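Protein yahD a copper inducible hydrolase (Lactococcus lactis subsp. lactis, PDB 3OG9) is a copper-inducible alpha/beta hydrolase of unidentified substrate, probably hydrolytic in function, that binds D-malate in its presumed active-site pocket. Local coordinates at residues D128-H134 against K150-Y156; H134-L138 against N167-L171. The contacts are given in a common frame with arbitrary orientation. Residues are numbered along the deposited sequence.

Contact 1: D128-H134 against K150-Y156; sequences DKIIAFH and KHVFLSY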
loop_
_atom_site.group_PDB
_atom_site.type_symbol
_atom_site.label_atom_id
_atom_site.label_comp_id
_atom_site.label_asym_id
_atom_site.label_seq_id
_atom_site.Cartn_x
_atom_site.Cartn_y
_atom_site.Cartn_z
ATOM N N ASP A 128 -6.860 0.171 9.395
ATOM C CA ASP A 128 -7.682 -0.954 9.825
ATOM C C ASP A 128 -7.319 -2.232 9.048
ATOM O O ASP A 128 -7.210 -3.323 9.636
ATOM C CB ASP A 128 -9.165 -0.632 9.660
ATOM C CG ASP A 128 -10.045 -1.766 10.154
ATOM O OD1 ASP A 128 -9.878 -2.150 11.331
ATOM O OD2 ASP A 128 -10.863 -2.285 9.364
ATOM N N LYS A 129 -7.149 -2.080 7.726
ATOM C CA LYS A 129 -6.791 -3.195 6.824
ATOM C C LYS A 129 -5.868 -2.692 5.730
ATOM O O LYS A 129 -5.821 -1.483 5.471
ATOM C CB LYS A 129 -8.019 -3.727 6.101
ATOM C CG LYS A 129 -9.037 -4.337 6.974
ATOM C CD LYS A 129 -10.176 -4.863 6.181
ATOM C CE LYS A 129 -11.099 -5.574 7.112
ATOM N NZ LYS A 129 -11.725 -4.661 8.119
ATOM N N ILE A 130 -5.145 -3.623 5.090
ATOM C CA ILE A 130 -4.323 -3.305 3.916
ATOM C C ILE A 130 -4.576 -4.325 2.815
ATOM O O ILE A 130 -4.652 -5.520 3.065
ATOM C CB ILE A 130 -2.809 -3.323 4.277
ATOM C CG1 ILE A 130 -2.483 -2.186 5.250
ATOM C CG2 ILE A 130 -1.911 -3.175 2.995
ATOM C CD1 ILE A 130 -0.990 -1.980 5.465
ATOM N N ILE A 131 -4.726 -3.832 1.592
ATOM C CA ILE A 131 -4.761 -4.652 0.402
ATOM C C ILE A 131 -3.531 -4.214 -0.376
ATOM O O ILE A 131 -3.465 -3.063 -0.855
ATOM C CB ILE A 131 -6.064 -4.386 -0.402
ATOM C CG1 ILE A 131 -7.260 -4.891 0.422
ATOM C CG2 ILE A 131 -6.041 -5.100 -1.801
ATOM C CD1 ILE A 131 -8.638 -4.579 -0.116
ATOM N N ALA A 132 -2.545 -5.113 -0.481
ATOM C CA ALA A 132 -1.261 -4.776 -1.147
ATOM C C ALA A 132 -1.089 -5.640 -2.379
ATOM O O ALA A 132 -0.868 -6.834 -2.244
ATOM C CB ALA A 132 -0.087 -5.030 -0.207
ATOM N N PHE A 133 -1.196 -5.058 -3.569
ATOM C CA PHE A 133 -0.941 -5.810 -4.803
ATOM C C PHE A 133 0.512 -5.749 -5.198
ATOM O O PHE A 133 1.061 -4.658 -5.413
ATOM C CB PHE A 133 -1.806 -5.306 -5.951
ATOM C CG PHE A 133 -3.301 -5.379 -5.681
ATOM C CD1 PHE A 133 -3.959 -6.607 -5.610
ATOM C CD2 PHE A 133 -4.059 -4.208 -5.533
ATOM C CE1 PHE A 133 -5.366 -6.667 -5.365
ATOM C CE2 PHE A 133 -5.463 -4.266 -5.292
ATOM C CZ PHE A 133 -6.104 -5.482 -5.211
ATOM N N HIS A 134 1.135 -6.922 -5.271
ATOM C CA HIS A 134 2.543 -7.063 -5.653
ATOM C C HIS A 134 3.501 -6.224 -4.810
ATOM O O HIS A 134 4.407 -5.541 -5.333
ATOM C CB HIS A 134 2.702 -6.832 -7.168
ATOM C CG HIS A 134 1.852 -7.770 -7.948
ATOM N ND1 HIS A 134 2.118 -9.120 -7.996
ATOM C CD2 HIS A 134 0.674 -7.591 -8.589
ATOM C CE1 HIS A 134 1.150 -9.731 -8.657
ATOM N NE2 HIS A 134 0.267 -8.824 -9.034
ATOM N N LYS A 150 -5.369 -7.480 13.086
ATOM C CA LYS A 150 -5.458 -6.876 11.760
ATOM C C LYS A 150 -5.543 -7.908 10.637
ATOM O O LYS A 150 -5.010 -9.024 10.758
ATOM C CB LYS A 150 -4.245 -5.950 11.520
ATOM C CG LYS A 150 -4.069 -4.870 12.594
ATOM C CD LYS A 150 -5.183 -3.874 12.581
ATOM C CE LYS A 150 -4.767 -2.640 13.393
ATOM N NZ LYS A 150 -5.833 -1.661 13.229
ATOM N N HIS A 151 -6.230 -7.533 9.559
ATOM C CA HIS A 151 -6.394 -8.385 8.396
ATOM C C HIS A 151 -5.740 -7.707 7.203
ATOM O O HIS A 151 -5.883 -6.500 6.997
ATOM C CB HIS A 151 -7.872 -8.634 8.128
ATOM C CG HIS A 151 -8.464 -9.681 9.020
ATOM N ND1 HIS A 151 -8.504 -11.012 8.666
ATOM C CD2 HIS A 151 -9.033 -9.599 10.246
ATOM C CE1 HIS A 151 -9.063 -11.709 9.641
ATOM N NE2 HIS A 151 -9.376 -10.879 10.616
ATOM N N VAL A 152 -4.978 -8.478 6.441
ATOM C CA VAL A 152 -4.172 -7.901 5.370
ATOM C C VAL A 152 -4.247 -8.860 4.181
ATOM O O VAL A 152 -4.122 -10.082 4.366
ATOM C CB VAL A 152 -2.673 -7.727 5.821
ATOM C CG1 VAL A 152 -1.768 -7.409 4.602
ATOM C CG2 VAL A 152 -2.559 -6.583 6.859
ATOM N N PHE A 153 -4.471 -8.315 2.988
ATOM C CA PHE A 153 -4.506 -9.100 1.724
ATOM C C PHE A 153 -3.239 -8.782 0.922
ATOM O O PHE A 153 -2.901 -7.592 0.780
ATOM C CB PHE A 153 -5.731 -8.645 0.891
ATOM C CG PHE A 153 -5.856 -9.338 -0.474
ATOM C CD1 PHE A 153 -6.673 -10.448 -0.629
ATOM C CD2 PHE A 153 -5.190 -8.838 -1.583
ATOM C CE1 PHE A 153 -6.801 -11.071 -1.893
ATOM C CE2 PHE A 153 -5.299 -9.448 -2.864
ATOM C CZ PHE A 153 -6.090 -10.579 -2.999
ATOM N N LEU A 154 -2.532 -9.822 0.442
ATOM C CA LEU A 154 -1.319 -9.657 -0.344
ATOM C C LEU A 154 -1.411 -10.488 -1.585
ATOM O O LEU A 154 -1.806 -11.668 -1.522
ATOM C CB LEU A 154 -0.066 -10.144 0.416
ATOM C CG LEU A 154 0.216 -9.547 1.785
ATOM C CD1 LEU A 154 1.373 -10.297 2.479
ATOM C CD2 LEU A 154 0.546 -8.058 1.697
ATOM N N SER A 155 -0.998 -9.919 -2.709
ATOM C CA SER A 155 -0.825 -10.770 -3.912
ATOM C C SER A 155 0.658 -10.958 -4.203
ATOM O O SER A 155 1.469 -10.108 -3.846
ATOM C CB SER A 155 -1.502 -10.165 -5.121
ATOM O OG SER A 155 -0.837 -8.990 -5.540
ATOM N N TYR A 156 0.980 -12.058 -4.904
ATOM C CA TYR A 156 2.329 -12.356 -5.299
ATOM C C TYR A 156 2.235 -13.145 -6.615
ATOM O O TYR A 156 1.287 -13.914 -6.797
ATOM C CB TYR A 156 2.955 -13.195 -4.172
ATOM C CG TYR A 156 4.249 -13.843 -4.521
ATOM C CD1 TYR A 156 5.433 -13.083 -4.606
ATOM C CD2 TYR A 156 4.306 -15.219 -4.791
ATOM C CE1 TYR A 156 6.645 -13.690 -4.957
ATOM C CE2 TYR A 156 5.513 -15.830 -5.122
ATOM C CZ TYR A 156 6.673 -15.068 -5.200
ATOM O OH TYR A 156 7.873 -15.676 -5.555
HETATM O O HOH W 1 -8.453 -5.560 10.261
HETATM O O HOH W 2 1.683 -8.094 -1.925
#
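Strands 129-133 and 151-156 run parallel as neighbours in the central sheet of the alpha/beta-hydrolase fold, their axes 4.7 Å apart and only 3° from aligned. F153 bonds to the residues before and after I131: its N donates to I130 O at 2.8 Å, and its O accepts from A132 N at 2.8 Å. S155 N then bonds to A132 O at 3.1 Å. At the start of the pair a water takes over, bridging D128 O and H151 N. On one face, the small A132 leaves a shallow dip that the leucine next to it fills, L154 CD2 lying 3.6 Å from A132 CB; I130 and V152 continue this face more loosely. On the other face the F153 ring lies alongside I131 and F133, its CD2 3.8 Å from I131 CG2 and its CE2 3.7 Å from F133 CE1. Beyond the last bridge, S155 points toward the other strand, and its OG accepts H134 N at 2.9 Å while sitting over one face of the imidazole, close to S110 and H191 of the malate site. E197 hydrogen-bonds both S155 OG and H134 NE2. Helix 195-208 packs on the I131 and F133 face, where W204 meets F153, whereas helices 111-121 and 165-177 cover the A132 and L154 face; strands 105-109 and 181-186 flank the pair.

Contact 2: H134-L138 against N167-L171; sequences HGMQL and NFGDL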
loop_
_atom_site.group_PDB
_atom_site.type_symbol
_atom_site.label_atom_id
_atom_site.label_comp_id
_atom_site.label_asym_id
_atom_site.label_seq_id
_atom_site.Cartn_x
_atom_site.Cartn_y
_atom_site.Cartn_z
ATOM N N HIS A 134 1.135 -6.922 -5.271
ATOM C CA HIS A 134 2.543 -7.063 -5.653
ATOM C C HIS A 134 3.501 -6.224 -4.810
ATOM O O HIS A 134 4.407 -5.541 -5.333
ATOM C CB HIS A 134 2.702 -6.832 -7.168
ATOM C CG HIS A 134 1.852 -7.770 -7.948
ATOM N ND1 HIS A 134 2.118 -9.120 -7.996
ATOM C CD2 HIS A 134 0.674 -7.591 -8.589
ATOM C CE1 HIS A 134 1.150 -9.731 -8.657
ATOM N NE2 HIS A 134 0.267 -8.824 -9.034
ATOM N N GLY A 135 3.301 -6.330 -3.495
ATOM C CA GLY A 135 4.148 -5.681 -2.521
ATOM C C GLY A 135 5.368 -6.527 -2.143
ATOM O O GLY A 135 5.493 -7.728 -2.504
ATOM N N MET A 136 6.262 -5.902 -1.370
ATOM C CA MET A 136 7.492 -6.531 -0.955
ATOM C C MET A 136 8.009 -5.889 0.305
ATOM O O MET A 136 7.536 -4.827 0.700
ATOM C CB MET A 136 8.540 -6.379 -2.062
ATOM C CG MET A 136 9.048 -4.926 -2.275
ATOM S SD MET A 136 9.902 -4.785 -3.856
ATOM C CE MET A 136 11.106 -6.047 -3.661
ATOM N N GLN A 137 9.000 -6.536 0.933
ATOM C CA GLN A 137 9.711 -5.915 2.050
ATOM C C GLN A 137 10.731 -4.868 1.532
ATOM O O GLN A 137 11.557 -5.188 0.683
ATOM C CB GLN A 137 10.410 -7.011 2.875
ATOM C CG GLN A 137 11.083 -6.470 4.105
ATOM C CD GLN A 137 12.020 -7.433 4.736
ATOM O OE1 GLN A 137 13.045 -7.814 4.141
ATOM N NE2 GLN A 137 11.700 -7.836 5.963
ATOM N N LEU A 138 10.687 -3.642 2.056
ATOM C CA LEU A 138 11.654 -2.589 1.709
ATOM C C LEU A 138 12.932 -2.589 2.592
ATOM O O LEU A 138 14.012 -2.228 2.125
ATOM C CB LEU A 138 10.963 -1.222 1.828
ATOM C CG LEU A 138 9.820 -1.036 0.835
ATOM C CD1 LEU A 138 9.295 0.351 0.988
ATOM C CD2 LEU A 138 10.327 -1.302 -0.613
ATOM N N ASN A 167 12.239 -12.462 -0.497
ATOM C CA ASN A 167 11.762 -11.160 -0.057
ATOM C C ASN A 167 10.285 -11.207 0.337
ATOM O O ASN A 167 9.907 -10.718 1.412
ATOM C CB ASN A 167 11.986 -10.076 -1.125
ATOM C CG ASN A 167 11.477 -8.714 -0.652
ATOM O OD1 ASN A 167 10.295 -8.574 -0.308
ATOM N ND2 ASN A 167 12.371 -7.743 -0.553
ATOM N N PHE A 168 9.435 -11.765 -0.533
ATOM C CA PHE A 168 8.022 -11.926 -0.166
ATOM C C PHE A 168 7.808 -12.776 1.111
ATOM O O PHE A 168 6.971 -12.434 1.932
ATOM C CB PHE A 168 7.191 -12.433 -1.353
ATOM C CG PHE A 168 5.687 -12.338 -1.122
ATOM C CD1 PHE A 168 5.038 -11.087 -1.116
ATOM C CD2 PHE A 168 4.930 -13.505 -0.886
ATOM C CE1 PHE A 168 3.630 -10.992 -0.882
ATOM C CE2 PHE A 168 3.519 -13.428 -0.641
ATOM C CZ PHE A 168 2.875 -12.177 -0.627
ATOM N N GLY A 169 8.597 -13.844 1.293
ATOM C CA GLY A 169 8.609 -14.611 2.568
ATOM C C GLY A 169 8.916 -13.780 3.807
ATOM O O GLY A 169 8.351 -14.002 4.908
ATOM N N ASP A 170 9.848 -12.839 3.661
ATOM C CA ASP A 170 10.191 -11.926 4.754
ATOM C C ASP A 170 9.074 -10.941 5.046
ATOM O O ASP A 170 8.808 -10.630 6.209
ATOM C CB ASP A 170 11.520 -11.177 4.495
ATOM C CG ASP A 170 12.774 -12.033 4.813
ATOM O OD1 ASP A 170 12.761 -12.897 5.752
ATOM O OD2 ASP A 170 13.809 -11.825 4.132
ATOM N N LEU A 171 8.434 -10.415 4.004
ATOM C CA LEU A 171 7.271 -9.555 4.215
ATOM C C LEU A 171 6.135 -10.285 4.968
ATOM O O LEU A 171 5.574 -9.749 5.907
ATOM C CB LEU A 171 6.743 -9.020 2.870
ATOM C CG LEU A 171 5.414 -8.260 2.975
ATOM C CD1 LEU A 171 5.627 -6.932 3.738
ATOM C CD2 LEU A 171 4.869 -8.010 1.559
HETATM O O HOH W 3 13.978 -9.837 2.341
#
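N167 reaches from its helix across the backbone of M136 and Q137, its OD1 3.3 Å from M136 CB. The carboxamide pairs with both polar backbone atoms of Q137: Q137 N donates to N167 OD1 at 2.7 Å, and N167 ND2 donates to Q137 O at 3.0 Å. One turn further along helix 165-177, L171 packs against the same peptides, its CD2 3.9 Å from M136 N and its CB 3.9 Å from Q137 N. The F168 ring turns its edge to G135 O, with CD1 at 3.7 Å. The Q137 side chain runs past D170, and a water joins Q137 OE1 to D170 OD2; Q137 NE2 also bonds to D174 and Q137 OE1 to K71. M136 belongs to the D-malate pocket and touches the ligand, while its N bonds to N114, another pocket residue. In this extended segment the N and O of Q137 are thus both met by the carboxamide of N167, a side-chain substitute for strand pairing that ties the residue next to M136 to helix 165-177.

Overall arrangement
The centres of the two contacts lie about 11 Å apart, and they share H134, where strand 129-133 gives way to the loop of contact 2. Their segments alternate along the chain: 128-134, 134-138, 150-156, then 167-171. Strand 151-156 is followed by helix 165-177, so each half of contact 1 leads into one half of contact 2. They also touch, Y156 CD1 lying 3.6 Å from F168 CG. Contact 1 belongs to the sheet core of the alpha/beta-hydrolase fold, and contact 2 joins a loop at the C-terminal ends of the strands to a covering helix. This end of the sheet carries the malate site, which includes S110 and H191; together with D160 their geometry is consistent with a Ser-His-Asp triad.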